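Local coordinates for folylpolyglutamate synthase protein FOLC (Mycobacterium tuberculosis, PDB 2VOS) that probably adds glutamate to dihydropteroate and extends the gamma-glutamyl tail of tetrahydrofolates at the expense of ATP, with magnesium as cofactor, at residues 373-378 / 465-470; 337-342 / 349-354; 43-48 / 179-184. All coordinates share one frame; numbering follows the deposited sequence.

Contact 1: 373-378 / 465-470; sequences RFLVGV and GIVITG
Five backbone hydrogen bonds join strand 374-378 to strand 465-469, whose axes run in the same sense 4.6 Å apart and cross at -23°. The donors alternate between the strands as a parallel pairing demands: G465 N, V376 N, V467 N, V378 N and T469 N in turn. The shortest is V378 N to V467 O, 2.7 Å, with the donor standing above the carbonyl plane, whereas T469 N meets V378 O almost exactly along the C=O axis. Weaker CA-H...O contacts fill in between, for example from I466 CA to V376 O at 3.3 Å.

Side-chain packing differs on the two faces. On the face of V376, V378, I466 and I468, V378 does most of the work: its CG2, anti to the carbonyl carbon, lies 3.9 Å from I466 CG2, the two side chains pointing the same way, while V378 CB rests 4.1 Å from I468 CG1. Helix 436-451 covers V378 through L436, A439 and A443. On the other face L375, CG beside the backbone N (chi1 -78°), lays its CD2 branch over the bare backbone of G465, 3.6 Å from G465 CA. Helix 356-368 closes this side, with L366 against L375 and V467.

The one polar side chain at the C-terminal end, T469, hydrogen-bonds through OG1 to the carbonyl of D351, an ADP-binding residue. Adjacent parallel strands with helix 436-451 on one face and helix 356-368 on the other fit a three-layer alpha/beta/alpha architecture, here the sheet of the Mur ligase C-terminal, glutamate ligase domain.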
ATOM      1  N   ARG A 373       3.031  15.222  23.837  1.00 48.56           N
ATOM      2  CA  ARG A 373       4.113  15.935  24.495  1.00 48.27           C
ATOM      3  C   ARG A 373       5.456  15.151  24.375  1.00 48.16           C
ATOM      4  O   ARG A 373       6.521  15.708  24.548  1.00 47.92           O
ATOM      5  CB  ARG A 373       3.731  16.264  25.957  1.00 48.66           C
ATOM      6  N   PHE A 374       5.394  13.864  24.037  1.00 46.76           N
ATOM      7  CA  PHE A 374       6.590  13.034  23.978  1.00 45.78           C
ATOM      8  C   PHE A 374       6.269  11.856  23.073  1.00 44.54           C
ATOM      9  O   PHE A 374       5.270  11.190  23.278  1.00 43.82           O
ATOM     10  CB  PHE A 374       6.956  12.531  25.377  1.00 46.11           C
ATOM     11  CG  PHE A 374       8.254  11.771  25.429  1.00 46.48           C
ATOM     12  CD1 PHE A 374       9.466  12.438  25.513  1.00 48.52           C
ATOM     13  CD2 PHE A 374       8.252  10.392  25.422  1.00 47.88           C
ATOM     14  CE1 PHE A 374      10.664  11.731  25.558  1.00 48.39           C
ATOM     15  CE2 PHE A 374       9.443   9.681  25.449  1.00 48.57           C
ATOM     16  CZ  PHE A 374      10.650  10.353  25.535  1.00 49.14           C
ATOM     17  N   LEU A 375       7.100  11.637  22.059  1.00 43.45           N
ATOM     18  CA  LEU A 375       6.928  10.506  21.135  1.00 42.80           C
ATOM     19  C   LEU A 375       8.259   9.737  20.990  1.00 43.03           C
ATOM     20  O   LEU A 375       9.327  10.357  20.789  1.00 42.96           O
ATOM     21  CB  LEU A 375       6.523  11.022  19.763  1.00 42.50           C
ATOM     22  CG  LEU A 375       5.098  11.448  19.537  1.00 43.92           C
ATOM     23  CD1 LEU A 375       4.931  11.820  18.068  1.00 43.43           C
ATOM     24  CD2 LEU A 375       4.150  10.296  19.881  1.00 39.51           C
ATOM     25  N   VAL A 376       8.205   8.409  21.086  1.00 42.55           N
ATOM     26  CA  VAL A 376       9.391   7.580  20.839  1.00 42.42           C
ATOM     27  C   VAL A 376       9.174   6.738  19.579  1.00 43.03           C
ATOM     28  O   VAL A 376       8.101   6.140  19.426  1.00 43.06           O
ATOM     29  CB  VAL A 376       9.616   6.597  22.011  1.00 44.08           C
ATOM     30  CG1 VAL A 376      10.885   5.717  21.745  1.00 40.12           C
ATOM     31  CG2 VAL A 376       9.758   7.374  23.312  1.00 43.48           C
ATOM     32  N   GLY A 377      10.127   6.712  18.651  1.00 42.41           N
ATOM     33  CA  GLY A 377       9.907   5.931  17.446  1.00 42.28           C
ATOM     34  C   GLY A 377      10.497   4.547  17.709  1.00 43.99           C
ATOM     35  O   GLY A 377      11.453   4.436  18.496  1.00 44.96           O
ATOM     36  N   VAL A 378       9.960   3.495  17.074  1.00 42.70           N
ATOM     37  CA  VAL A 378      10.562   2.167  17.150  1.00 42.20           C
ATOM     38  C   VAL A 378      10.692   1.902  15.699  1.00 43.44           C
ATOM     39  O   VAL A 378       9.681   1.942  14.947  1.00 41.97           O
ATOM     40  CB  VAL A 378       9.651   1.091  17.843  1.00 42.46           C
ATOM     41  CG1 VAL A 378      10.122  -0.399  17.595  1.00 41.40           C
ATOM     42  CG2 VAL A 378       9.582   1.337  19.352  1.00 41.53           C
ATOM     43  N   GLY A 465       3.337   8.852  23.316  1.00 45.53           N
ATOM     44  CA  GLY A 465       3.105   7.816  22.310  1.00 44.55           C
ATOM     45  C   GLY A 465       4.375   7.144  21.803  1.00 44.13           C
ATOM     46  O   GLY A 465       5.492   7.647  21.968  1.00 43.60           O
ATOM     47  N   ILE A 466       4.156   5.989  21.205  1.00 44.46           N
ATOM     48  CA  ILE A 466       5.171   5.160  20.602  1.00 44.13           C
ATOM     49  C   ILE A 466       4.716   4.970  19.151  1.00 44.13           C
ATOM     50  O   ILE A 466       3.532   4.679  18.893  1.00 44.60           O
ATOM     51  CB  ILE A 466       5.192   3.798  21.276  1.00 43.17           C
ATOM     52  CG1 ILE A 466       5.559   3.993  22.741  1.00 44.20           C
ATOM     53  CG2 ILE A 466       6.261   2.911  20.672  1.00 42.98           C
ATOM     54  CD1 ILE A 466       5.302   2.807  23.576  1.00 42.54           C
ATOM     55  N   VAL A 467       5.634   5.174  18.212  1.00 42.30           N
ATOM     56  CA  VAL A 467       5.287   5.048  16.812  1.00 41.79           C
ATOM     57  C   VAL A 467       6.216   4.024  16.190  1.00 41.88           C
ATOM     58  O   VAL A 467       7.459   4.173  16.174  1.00 40.07           O
ATOM     59  CB  VAL A 467       5.459   6.378  16.093  1.00 42.39           C
ATOM     60  CG1 VAL A 467       5.107   6.195  14.618  1.00 39.90           C
ATOM     61  CG2 VAL A 467       4.556   7.427  16.747  1.00 40.99           C
ATOM     62  N   ILE A 468       5.613   2.918  15.768  1.00 41.27           N
ATOM     63  CA  ILE A 468       6.384   1.794  15.252  1.00 41.13           C
ATOM     64  C   ILE A 468       6.315   1.869  13.719  1.00 42.17           C
ATOM     65  O   ILE A 468       5.229   1.730  13.124  1.00 42.40           O
ATOM     66  CB  ILE A 468       5.740   0.463  15.751  1.00 41.80           C
ATOM     67  CG1 ILE A 468       5.659   0.513  17.290  1.00 42.35           C
ATOM     68  CG2 ILE A 468       6.435  -0.806  15.141  1.00 40.28           C
ATOM     69  CD1 ILE A 468       4.698  -0.530  17.907  1.00 42.99           C
ATOM     70  N   THR A 469       7.469   2.023  13.057  1.00 41.94           N
ATOM     71  CA  THR A 469       7.421   2.329  11.627  1.00 42.83           C
ATOM     72  C   THR A 469       8.742   1.934  10.932  1.00 43.24           C
ATOM     73  O   THR A 469       9.653   1.331  11.565  1.00 41.85           O
ATOM     74  CB  THR A 469       7.117   3.850  11.455  1.00 42.43           C
ATOM     75  OG1 THR A 469       6.853   4.148  10.097  1.00 44.85           O
ATOM     76  CG2 THR A 469       8.343   4.762  11.925  1.00 44.52           C
ATOM     77  N   GLY A 470       8.843   2.243   9.631  1.00 42.78           N
ATOM     78  CA  GLY A 470      10.143   2.089   8.944  1.00 40.74           C
ATOM     79  C   GLY A 470      10.039   1.078   7.812  1.00 41.39           C
ATOM     80  O   GLY A 470      10.856   1.102   6.851  1.00 41.25           O
TER

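Contact 2: 337-342 / 349-354; sequences GRLERM and FIDAAH. With MG (magnesium ion), chain C; ADP (adenosine-5'-diphosphate), chain B.
G337 opens the segment with its N-H donated to E340 OE1 and its O facing the backbone of D351 and A352; the bond from A352 N to G337 O is weak (N-H...O 128°). G337 CA also takes the tip of I350, CD1 at 3.6 Å.

R338 turns its side chain from the hairpin to the nucleotide. Bent at chi2 (54°), it brings NE and NH2 onto one alpha-phosphate oxygen, ADP O1A, each at 2.8 Å, while A352 CB sits over a face of the guanidinium; NH1 is held by P336 O.

L339 N donates to the anti lone pair of D351 OD1 at 2.7 Å. Together with E340 it faces I350, a G1 beta bulge, and its CD1 meets the F349 ring obliquely.

E340 and I350 form the antiparallel hydrogen-bonded pair, with E340 N to I350 O and I350 N to E340 O both 2.9 Å. Their side chains run alongside each other, and E340 OE2 makes a salt bridge to R479.

R341, in the non-hydrogen-bonded pair with F349, lays CG 3.4 Å from F349 CE2. Selenomethionine M342 crosses I350 at about a right angle, CE towards CD1.

The nucleotide is thus gripped from both segments. D351 OD2 accepts from ADP O2' and, closing an Asx turn, from A353 N, while L339 N steadies OD1. H354 donates from ND1 to A352 O, which probably orients the imidazole, whose NE2 binds magnesium at 2.0 Å, a site shared with D200. R338 NE and D351 OD1 stay 6.6 Å apart, so the charges probably act on phosphate and ribose rather than on each other.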
ATOM      1  N   GLY A 337      -2.265  -0.860   9.431  1.00 39.65           N
ATOM      2  CA  GLY A 337      -0.839  -0.509   9.417  1.00 39.26           C
ATOM      3  C   GLY A 337      -0.540   0.816   8.772  1.00 41.77           C
ATOM      4  O   GLY A 337       0.633   1.097   8.557  1.00 44.29           O
ATOM      5  N   ARG A 338      -1.547   1.648   8.431  1.00 42.25           N
ATOM      6  CA  ARG A 338      -1.283   3.056   8.001  1.00 43.49           C
ATOM      7  C   ARG A 338      -1.808   4.019   9.076  1.00 44.54           C
ATOM      8  O   ARG A 338      -3.033   4.238   9.227  1.00 44.84           O
ATOM      9  CB  ARG A 338      -1.909   3.390   6.631  1.00 45.21           C
ATOM     10  CG  ARG A 338      -1.121   2.768   5.432  1.00 48.27           C
ATOM     11  CD  ARG A 338      -0.956   1.273   5.608  1.00 54.66           C
ATOM     12  NE  ARG A 338      -0.429   0.581   4.425  1.00 60.36           N
ATOM     13  CZ  ARG A 338      -0.240  -0.745   4.338  1.00 60.55           C
ATOM     14  NH1 ARG A 338      -0.509  -1.572   5.347  1.00 63.20           N
ATOM     15  NH2 ARG A 338       0.245  -1.267   3.225  1.00 65.24           N
ATOM     16  N   LEU A 339      -0.869   4.524   9.875  1.00 43.17           N
ATOM     17  CA  LEU A 339      -1.163   5.340  11.032  1.00 43.88           C
ATOM     18  C   LEU A 339      -2.320   4.754  11.829  1.00 42.81           C
ATOM     19  O   LEU A 339      -3.338   5.427  12.093  1.00 41.83           O
ATOM     20  CB  LEU A 339      -1.519   6.744  10.580  1.00 46.04           C
ATOM     21  CG  LEU A 339      -0.758   8.010  11.024  1.00 49.74           C
ATOM     22  CD1 LEU A 339       0.242   7.874  12.117  1.00 52.49           C
ATOM     23  CD2 LEU A 339      -0.286   8.754   9.779  1.00 53.70           C
ATOM     24  N   GLU A 340      -2.187   3.477  12.171  1.00 40.64           N
ATOM     25  CA  GLU A 340      -3.257   2.767  12.822  1.00 40.58           C
ATOM     26  C   GLU A 340      -2.928   2.689  14.323  1.00 40.81           C
ATOM     27  O   GLU A 340      -1.839   2.271  14.709  1.00 41.23           O
ATOM     28  CB  GLU A 340      -3.394   1.345  12.238  1.00 38.61           C
ATOM     29  CG  GLU A 340      -4.610   0.590  12.791  1.00 39.37           C
ATOM     30  CD  GLU A 340      -4.659  -0.848  12.304  1.00 38.87           C
ATOM     31  OE1 GLU A 340      -3.636  -1.312  11.744  1.00 39.56           O
ATOM     32  OE2 GLU A 340      -5.684  -1.532  12.521  1.00 41.88           O
ATOM     33  N   ARG A 341      -3.874   3.055  15.163  1.00 40.61           N
ATOM     34  CA  ARG A 341      -3.661   3.046  16.613  1.00 41.13           C
ATOM     35  C   ARG A 341      -3.939   1.691  17.182  1.00 40.99           C
ATOM     36  O   ARG A 341      -5.058   1.163  16.995  1.00 39.67           O
ATOM     37  CB  ARG A 341      -4.664   3.985  17.255  1.00 41.90           C
ATOM     38  CG  ARG A 341      -4.176   5.387  17.408  1.00 44.56           C
ATOM     39  CD  ARG A 341      -4.947   6.135  18.553  1.00 46.45           C
ATOM     40  NE  ARG A 341      -6.417   5.981  18.515  1.00 46.50           N
ATOM     41  CZ  ARG A 341      -7.229   6.256  19.541  1.00 45.37           C
ATOM     42  NH1 ARG A 341      -6.734   6.764  20.693  1.00 41.54           N
ATOM     43  NH2 ARG A 341      -8.538   6.054  19.426  1.00 44.09           N
HETATM   44  N   MSE A 342      -2.945   1.142  17.886  1.00 40.92           N
HETATM   45  CA  MSE A 342      -3.076  -0.160  18.537  1.00 41.67           C
HETATM   46  C   MSE A 342      -3.672  -0.024  19.937  1.00 40.59           C
HETATM   47  O   MSE A 342      -4.296  -0.986  20.426  1.00 40.64           O
HETATM   48  CB  MSE A 342      -1.705  -0.872  18.702  1.00 41.17           C
HETATM   49  CG  MSE A 342      -1.003  -1.230  17.397  1.00 43.45           C
HETATM   50 SE   MSE A 342      -1.974  -2.567  16.419  1.00 45.81          SE
HETATM   51  CE  MSE A 342      -3.045  -1.360  15.298  1.00 41.19           C
ATOM     52  N   PHE A 349       1.085   3.781  17.762  1.00 41.50           N
ATOM     53  CA  PHE A 349       0.715   3.732  16.351  1.00 41.77           C
ATOM     54  C   PHE A 349       1.585   2.745  15.658  1.00 43.12           C
ATOM     55  O   PHE A 349       2.763   2.585  16.032  1.00 42.82           O
ATOM     56  CB  PHE A 349       1.044   5.053  15.679  1.00 41.08           C
ATOM     57  CG  PHE A 349       0.064   6.122  15.975  1.00 42.57           C
ATOM     58  CD1 PHE A 349       0.333   7.078  16.957  1.00 49.51           C
ATOM     59  CD2 PHE A 349      -1.100   6.207  15.263  1.00 45.34           C
ATOM     60  CE1 PHE A 349      -0.585   8.085  17.193  1.00 49.08           C
ATOM     61  CE2 PHE A 349      -2.024   7.236  15.526  1.00 50.75           C
ATOM     62  CZ  PHE A 349      -1.721   8.168  16.471  1.00 46.98           C
ATOM     63  N   ILE A 350       1.053   2.141  14.603  1.00 40.40           N
ATOM     64  CA  ILE A 350       1.914   1.452  13.681  1.00 41.47           C
ATOM     65  C   ILE A 350       1.710   2.133  12.342  1.00 42.90           C
ATOM     66  O   ILE A 350       0.577   2.556  12.017  1.00 41.62           O
ATOM     67  CB  ILE A 350       1.572  -0.071  13.547  1.00 41.04           C
ATOM     68  CG1 ILE A 350       0.102  -0.269  13.035  1.00 39.96           C
ATOM     69  CG2 ILE A 350       1.921  -0.833  14.870  1.00 40.38           C
ATOM     70  CD1 ILE A 350      -0.282  -1.788  12.753  1.00 40.94           C
ATOM     71  N   ASP A 351       2.788   2.207  11.559  1.00 42.78           N
ATOM     72  CA  ASP A 351       2.759   2.830  10.264  1.00 42.39           C
ATOM     73  C   ASP A 351       3.803   2.206   9.346  1.00 42.76           C
ATOM     74  O   ASP A 351       4.984   2.071   9.717  1.00 42.95           O
ATOM     75  CB  ASP A 351       2.942   4.346  10.359  1.00 44.53           C
ATOM     76  CG  ASP A 351       2.596   5.034   9.015  1.00 45.55           C
ATOM     77  OD1 ASP A 351       1.428   5.243   8.681  1.00 52.15           O
ATOM     78  OD2 ASP A 351       3.486   5.275   8.236  1.00 50.37           O
ATOM     79  N   ALA A 352       3.383   1.840   8.135  1.00 43.51           N
ATOM     80  CA  ALA A 352       4.224   1.164   7.173  1.00 43.18           C
ATOM     81  C   ALA A 352       5.253   2.112   6.487  1.00 45.17           C
ATOM     82  O   ALA A 352       6.000   1.638   5.607  1.00 46.38           O
ATOM     83  CB  ALA A 352       3.346   0.519   6.082  1.00 43.49           C
ATOM     84  N   ALA A 353       5.294   3.402   6.842  1.00 43.59           N
ATOM     85  CA  ALA A 353       6.186   4.336   6.143  1.00 43.03           C
ATOM     86  C   ALA A 353       7.573   3.732   5.930  1.00 43.74           C
ATOM     87  O   ALA A 353       8.206   3.252   6.864  1.00 43.31           O
ATOM     88  CB  ALA A 353       6.308   5.643   6.905  1.00 42.94           C
ATOM     89  N   HIS A 354       8.046   3.777   4.692  1.00 42.33           N
ATOM     90  CA  HIS A 354       9.327   3.171   4.351  1.00 42.84           C
ATOM     91  C   HIS A 354      10.004   3.967   3.203  1.00 42.11           C
ATOM     92  O   HIS A 354      10.873   3.429   2.456  1.00 41.15           O
ATOM     93  CB  HIS A 354       9.163   1.710   3.947  1.00 41.24           C
ATOM     94  CG  HIS A 354       8.274   1.525   2.779  1.00 43.48           C
ATOM     95  ND1 HIS A 354       6.947   1.182   2.912  1.00 46.09           N
ATOM     96  CD2 HIS A 354       8.497   1.670   1.455  1.00 41.65           C
ATOM     97  CE1 HIS A 354       6.403   1.085   1.718  1.00 44.77           C
ATOM     98  NE2 HIS A 354       7.318   1.375   0.818  1.00 46.45           N
TER
HETATM   99 MG    MG C1491       6.889   1.391  -1.187  1.00 39.43          MG
HETATM  100  PB  ADP B1490       1.742   1.801  -1.143  1.00 32.04           P
HETATM  101  O1B ADP B1490       0.760   0.675  -1.339  1.00 29.25           O
HETATM  102  O2B ADP B1490       3.056   1.343  -0.573  1.00 33.59           O
HETATM  103  O3B ADP B1490       1.889   2.762  -2.284  1.00 30.87           O
HETATM  104  PA  ADP B1490       0.202   2.537   1.281  1.00 32.77           P
HETATM  105  O1A ADP B1490       0.484   1.133   1.798  1.00 31.51           O
HETATM  106  O2A ADP B1490      -1.165   3.200   1.274  1.00 26.12           O
HETATM  107  O3A ADP B1490       1.082   2.828  -0.069  1.00 31.81           O
HETATM  108  O5' ADP B1490       1.044   3.459   2.320  1.00 35.29           O
HETATM  109  C5' ADP B1490       2.372   3.175   2.782  1.00 33.51           C
HETATM  110  C4' ADP B1490       2.760   4.366   3.686  1.00 39.19           C
HETATM  111  O4' ADP B1490       2.847   5.567   2.870  1.00 34.70           O
HETATM  112  C3' ADP B1490       1.694   4.757   4.707  1.00 41.59           C
HETATM  113  O3' ADP B1490       1.989   4.224   5.982  1.00 47.10           O
HETATM  114  C2' ADP B1490       1.735   6.248   4.891  1.00 42.55           C
HETATM  115  O2' ADP B1490       2.896   6.536   5.745  1.00 48.77           O
HETATM  116  C1' ADP B1490       2.240   6.697   3.545  1.00 37.44           C
HETATM  117  N9  ADP B1490       1.218   7.174   2.570  1.00 34.80           N
HETATM  118  C8  ADP B1490       0.072   6.582   2.091  1.00 32.19           C
HETATM  119  N7  ADP B1490      -0.509   7.389   1.155  1.00 31.85           N
HETATM  120  C5  ADP B1490       0.337   8.443   0.961  1.00 31.30           C
HETATM  121  C6  ADP B1490       0.376   9.636   0.107  1.00 33.48           C
HETATM  122  N6  ADP B1490      -0.619   9.892  -0.769  1.00 30.42           N
HETATM  123  N1  ADP B1490       1.408  10.469   0.289  1.00 30.70           N
HETATM  124  C2  ADP B1490       2.414  10.315   1.188  1.00 31.87           C
HETATM  125  N3  ADP B1490       2.477   9.225   1.997  1.00 32.58           N
HETATM  126  C4  ADP B1490       1.456   8.310   1.908  1.00 34.00           C
HETATM  127  O   HOH W   1       7.820  -0.260  -1.469  1.00 43.24           O
HETATM  128  O   HOH W   2       5.278   3.007  -0.592  1.00 59.95           O

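Contact 3: 43-48 / 179-184; sequences IDPSLT and GRWDAT
P45 and L47 carry one side of this meeting of two loops, and the backbone of R180-A183 with the indole of W181 carries the other. The inner, partly covered part belongs to L47. Its side chain points at the other loop, CG anti to the carbonyl carbon (chi1 -57°), and its CD2 branch makes the close approach, 3.3 Å from D182 O and 3.6 Å from W181 O. The other methyl, CD1, lies beside R180 O at 3.9 Å. This is an apolar tip set against a row of carbonyl oxygens.

Behind those carbonyls the 179-184 loop is firmly built. A type I turn runs from G179 to D182, and D182 OD2 receives both T184 N, at 3.0 Å from above the carboxylate plane, and T184 OG1 on its anti lone pair; the first of these makes an Asx turn. D182 and A183 pack on F152 of helix 151-165.

The outer part, on the solvent side, is a pair of exposed residues, P45 and W181, in close contact. P45 CB stands over the five-membered ring of W181 as a CH-pi contact, 3.8 Å from its centroid and 28° off the ring normal. R180 CG covers a face of the same indole, while its guanidinium leads away to a salt bridge with E248. In the 43-48 loop, D44 opens a type I turn to L47; its OD1 accepts from S46 OG at 2.7 Å, and L47 takes the N-cap position of helix 48-56.

What joins the loops is therefore mainly van der Waals contact, with methyls set against carbonyl oxygens inside and a CH-pi contact on the exposed side. Their polar bonds instead shape each loop separately, so the interface itself has little directional bonding to fix its register.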
ATOM      1  N   ILE A  43      13.900 -11.635 -13.751  1.00 73.42           N
ATOM      2  CA  ILE A  43      12.881 -10.721 -14.287  1.00 72.44           C
ATOM      3  C   ILE A  43      12.378 -11.201 -15.658  1.00 71.59           C
ATOM      4  O   ILE A  43      13.111 -11.870 -16.401  1.00 71.13           O
ATOM      5  CB  ILE A  43      13.421  -9.263 -14.394  1.00 72.70           C
ATOM      6  N   ASP A  44      11.125 -10.886 -15.978  1.00 70.22           N
ATOM      7  CA  ASP A  44      10.579 -11.200 -17.298  1.00 69.11           C
ATOM      8  C   ASP A  44       9.710 -10.035 -17.808  1.00 68.19           C
ATOM      9  O   ASP A  44       8.487 -10.126 -17.903  1.00 67.78           O
ATOM     10  CB  ASP A  44       9.847 -12.546 -17.276  1.00 68.98           C
ATOM     11  CG  ASP A  44       9.061 -12.822 -18.538  1.00 67.88           C
ATOM     12  OD1 ASP A  44       9.418 -12.331 -19.628  1.00 66.57           O
ATOM     13  OD2 ASP A  44       8.062 -13.557 -18.426  1.00 68.35           O
ATOM     14  N   PRO A  45      10.377  -8.916 -18.104  1.00 67.37           N
ATOM     15  CA  PRO A  45       9.802  -7.719 -18.678  1.00 66.50           C
ATOM     16  C   PRO A  45       8.881  -7.941 -19.886  1.00 65.19           C
ATOM     17  O   PRO A  45       8.057  -7.070 -20.183  1.00 65.72           O
ATOM     18  CB  PRO A  45      11.039  -6.917 -19.091  1.00 66.72           C
ATOM     19  CG  PRO A  45      12.025  -7.233 -17.968  1.00 67.08           C
ATOM     20  CD  PRO A  45      11.804  -8.729 -17.769  1.00 67.64           C
ATOM     21  N   SER A  46       9.009  -9.044 -20.607  1.00 62.81           N
ATOM     22  CA  SER A  46       8.090  -9.223 -21.720  1.00 60.39           C
ATOM     23  C   SER A  46       6.768  -9.835 -21.226  1.00 57.69           C
ATOM     24  O   SER A  46       5.847 -10.006 -22.029  1.00 57.22           O
ATOM     25  CB  SER A  46       8.718 -10.121 -22.771  1.00 61.07           C
ATOM     26  OG  SER A  46       9.064 -11.354 -22.164  1.00 64.10           O
ATOM     27  N   LEU A  47       6.700 -10.193 -19.929  1.00 54.16           N
ATOM     28  CA  LEU A  47       5.514 -10.801 -19.270  1.00 50.90           C
ATOM     29  C   LEU A  47       5.169 -12.173 -19.826  1.00 48.99           C
ATOM     30  O   LEU A  47       4.017 -12.613 -19.814  1.00 46.91           O
ATOM     31  CB  LEU A  47       4.304  -9.882 -19.363  1.00 50.54           C
ATOM     32  CG  LEU A  47       4.592  -8.518 -18.747  1.00 52.15           C
ATOM     33  CD1 LEU A  47       3.579  -7.478 -19.139  1.00 56.82           C
ATOM     34  CD2 LEU A  47       4.642  -8.673 -17.251  1.00 55.41           C
ATOM     35  N   THR A  48       6.202 -12.849 -20.319  1.00 47.25           N
ATOM     36  CA  THR A  48       6.051 -14.099 -21.046  1.00 45.95           C
ATOM     37  C   THR A  48       5.462 -15.208 -20.185  1.00 45.01           C
ATOM     38  O   THR A  48       4.524 -15.902 -20.596  1.00 44.64           O
ATOM     39  CB  THR A  48       7.403 -14.536 -21.674  1.00 45.61           C
ATOM     40  OG1 THR A  48       7.653 -13.706 -22.823  1.00 46.71           O
ATOM     41  CG2 THR A  48       7.322 -15.959 -22.140  1.00 46.69           C
ATOM     42  N   GLY A 179       5.192  -1.055 -13.078  1.00 42.43           N
ATOM     43  CA  GLY A 179       3.899  -1.102 -13.756  1.00 41.18           C
ATOM     44  C   GLY A 179       4.015  -1.790 -15.081  1.00 41.87           C
ATOM     45  O   GLY A 179       3.439  -2.863 -15.285  1.00 41.18           O
ATOM     46  N   ARG A 180       4.815  -1.188 -15.976  1.00 42.40           N
ATOM     47  CA  ARG A 180       4.948  -1.659 -17.342  1.00 41.89           C
ATOM     48  C   ARG A 180       5.273  -3.144 -17.388  1.00 42.74           C
ATOM     49  O   ARG A 180       4.726  -3.851 -18.235  1.00 42.36           O
ATOM     50  CB  ARG A 180       6.065  -0.915 -18.083  1.00 41.48           C
ATOM     51  CG  ARG A 180       6.006  -1.172 -19.592  1.00 42.69           C
ATOM     52  CD  ARG A 180       6.882  -0.172 -20.396  1.00 44.02           C
ATOM     53  NE  ARG A 180       6.572   1.235 -20.132  1.00 42.75           N
ATOM     54  CZ  ARG A 180       5.578   1.874 -20.733  1.00 45.24           C
ATOM     55  NH1 ARG A 180       4.835   1.197 -21.585  1.00 40.61           N
ATOM     56  NH2 ARG A 180       5.304   3.168 -20.469  1.00 44.61           N
ATOM     57  N   TRP A 181       6.174  -3.601 -16.516  1.00 43.09           N
ATOM     58  CA  TRP A 181       6.641  -4.998 -16.582  1.00 43.83           C
ATOM     59  C   TRP A 181       6.219  -5.767 -15.350  1.00 43.19           C
ATOM     60  O   TRP A 181       6.783  -6.818 -15.074  1.00 42.81           O
ATOM     61  CB  TRP A 181       8.164  -5.097 -16.786  1.00 43.98           C
ATOM     62  CG  TRP A 181       8.597  -4.374 -18.069  1.00 48.10           C
ATOM     63  CD1 TRP A 181       8.368  -4.767 -19.380  1.00 48.39           C
ATOM     64  CD2 TRP A 181       9.241  -3.111 -18.151  1.00 48.47           C
ATOM     65  NE1 TRP A 181       8.886  -3.842 -20.253  1.00 48.02           N
ATOM     66  CE2 TRP A 181       9.394  -2.800 -19.522  1.00 48.83           C
ATOM     67  CE3 TRP A 181       9.737  -2.233 -17.201  1.00 50.36           C
ATOM     68  CZ2 TRP A 181      10.014  -1.653 -19.956  1.00 51.59           C
ATOM     69  CZ3 TRP A 181      10.340  -1.078 -17.640  1.00 53.87           C
ATOM     70  CH2 TRP A 181      10.488  -0.803 -18.999  1.00 53.64           C
ATOM     71  N   ASP A 182       5.209  -5.263 -14.626  1.00 41.54           N
ATOM     72  CA  ASP A 182       4.734  -5.927 -13.400  1.00 41.29           C
ATOM     73  C   ASP A 182       3.816  -7.098 -13.809  1.00 41.62           C
ATOM     74  O   ASP A 182       3.104  -6.993 -14.809  1.00 42.16           O
ATOM     75  CB  ASP A 182       3.910  -4.918 -12.544  1.00 41.06           C
ATOM     76  CG  ASP A 182       3.485  -5.509 -11.232  1.00 43.23           C
ATOM     77  OD1 ASP A 182       4.408  -5.739 -10.401  1.00 40.39           O
ATOM     78  OD2 ASP A 182       2.267  -5.826 -11.089  1.00 39.63           O
ATOM     79  N   ALA A 183       3.784  -8.173 -13.022  1.00 40.83           N
ATOM     80  CA  ALA A 183       2.965  -9.343 -13.338  1.00 40.26           C
ATOM     81  C   ALA A 183       1.464  -9.001 -13.487  1.00 39.36           C
ATOM     82  O   ALA A 183       0.754  -9.692 -14.205  1.00 38.87           O
ATOM     83  CB  ALA A 183       3.160 -10.482 -12.236  1.00 39.87           C
ATOM     84  N   THR A 184       0.990  -7.931 -12.841  1.00 39.17           N
ATOM     85  CA  THR A 184      -0.442  -7.595 -12.921  1.00 39.26           C
ATOM     86  C   THR A 184      -0.771  -6.983 -14.282  1.00 39.36           C
ATOM     87  O   THR A 184      -1.942  -6.804 -14.611  1.00 38.20           O
ATOM     88  CB  THR A 184      -0.851  -6.519 -11.830  1.00 39.66           C
ATOM     89  OG1 THR A 184      -0.044  -5.329 -11.974  1.00 38.47           O
ATOM     90  CG2 THR A 184      -0.615  -7.086 -10.402  1.00 41.55           C
TER

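Contacts 1 and 2 lie in one sheet, with centres 10 Å apart, because strand 347-350 is the neighbour of strand 464-469. Two probable hydrogen bonds sew them together, F349 N to I466 O and T469 OG1 to D351 O, each 2.8 Å. Through the second, the end of contact 1 backs the aspartate that holds the ribose, and the T469 side chain is about 6 Å from ADP. Contact 3 belongs elsewhere, across the chain's centre, its centre 30 Å from that of contact 2 and 38 Å from that of contact 1. It does not touch the nucleotide; the D182 side chain is about 12 Å from ADP and about 8 Å from that of K75 in the P-loop.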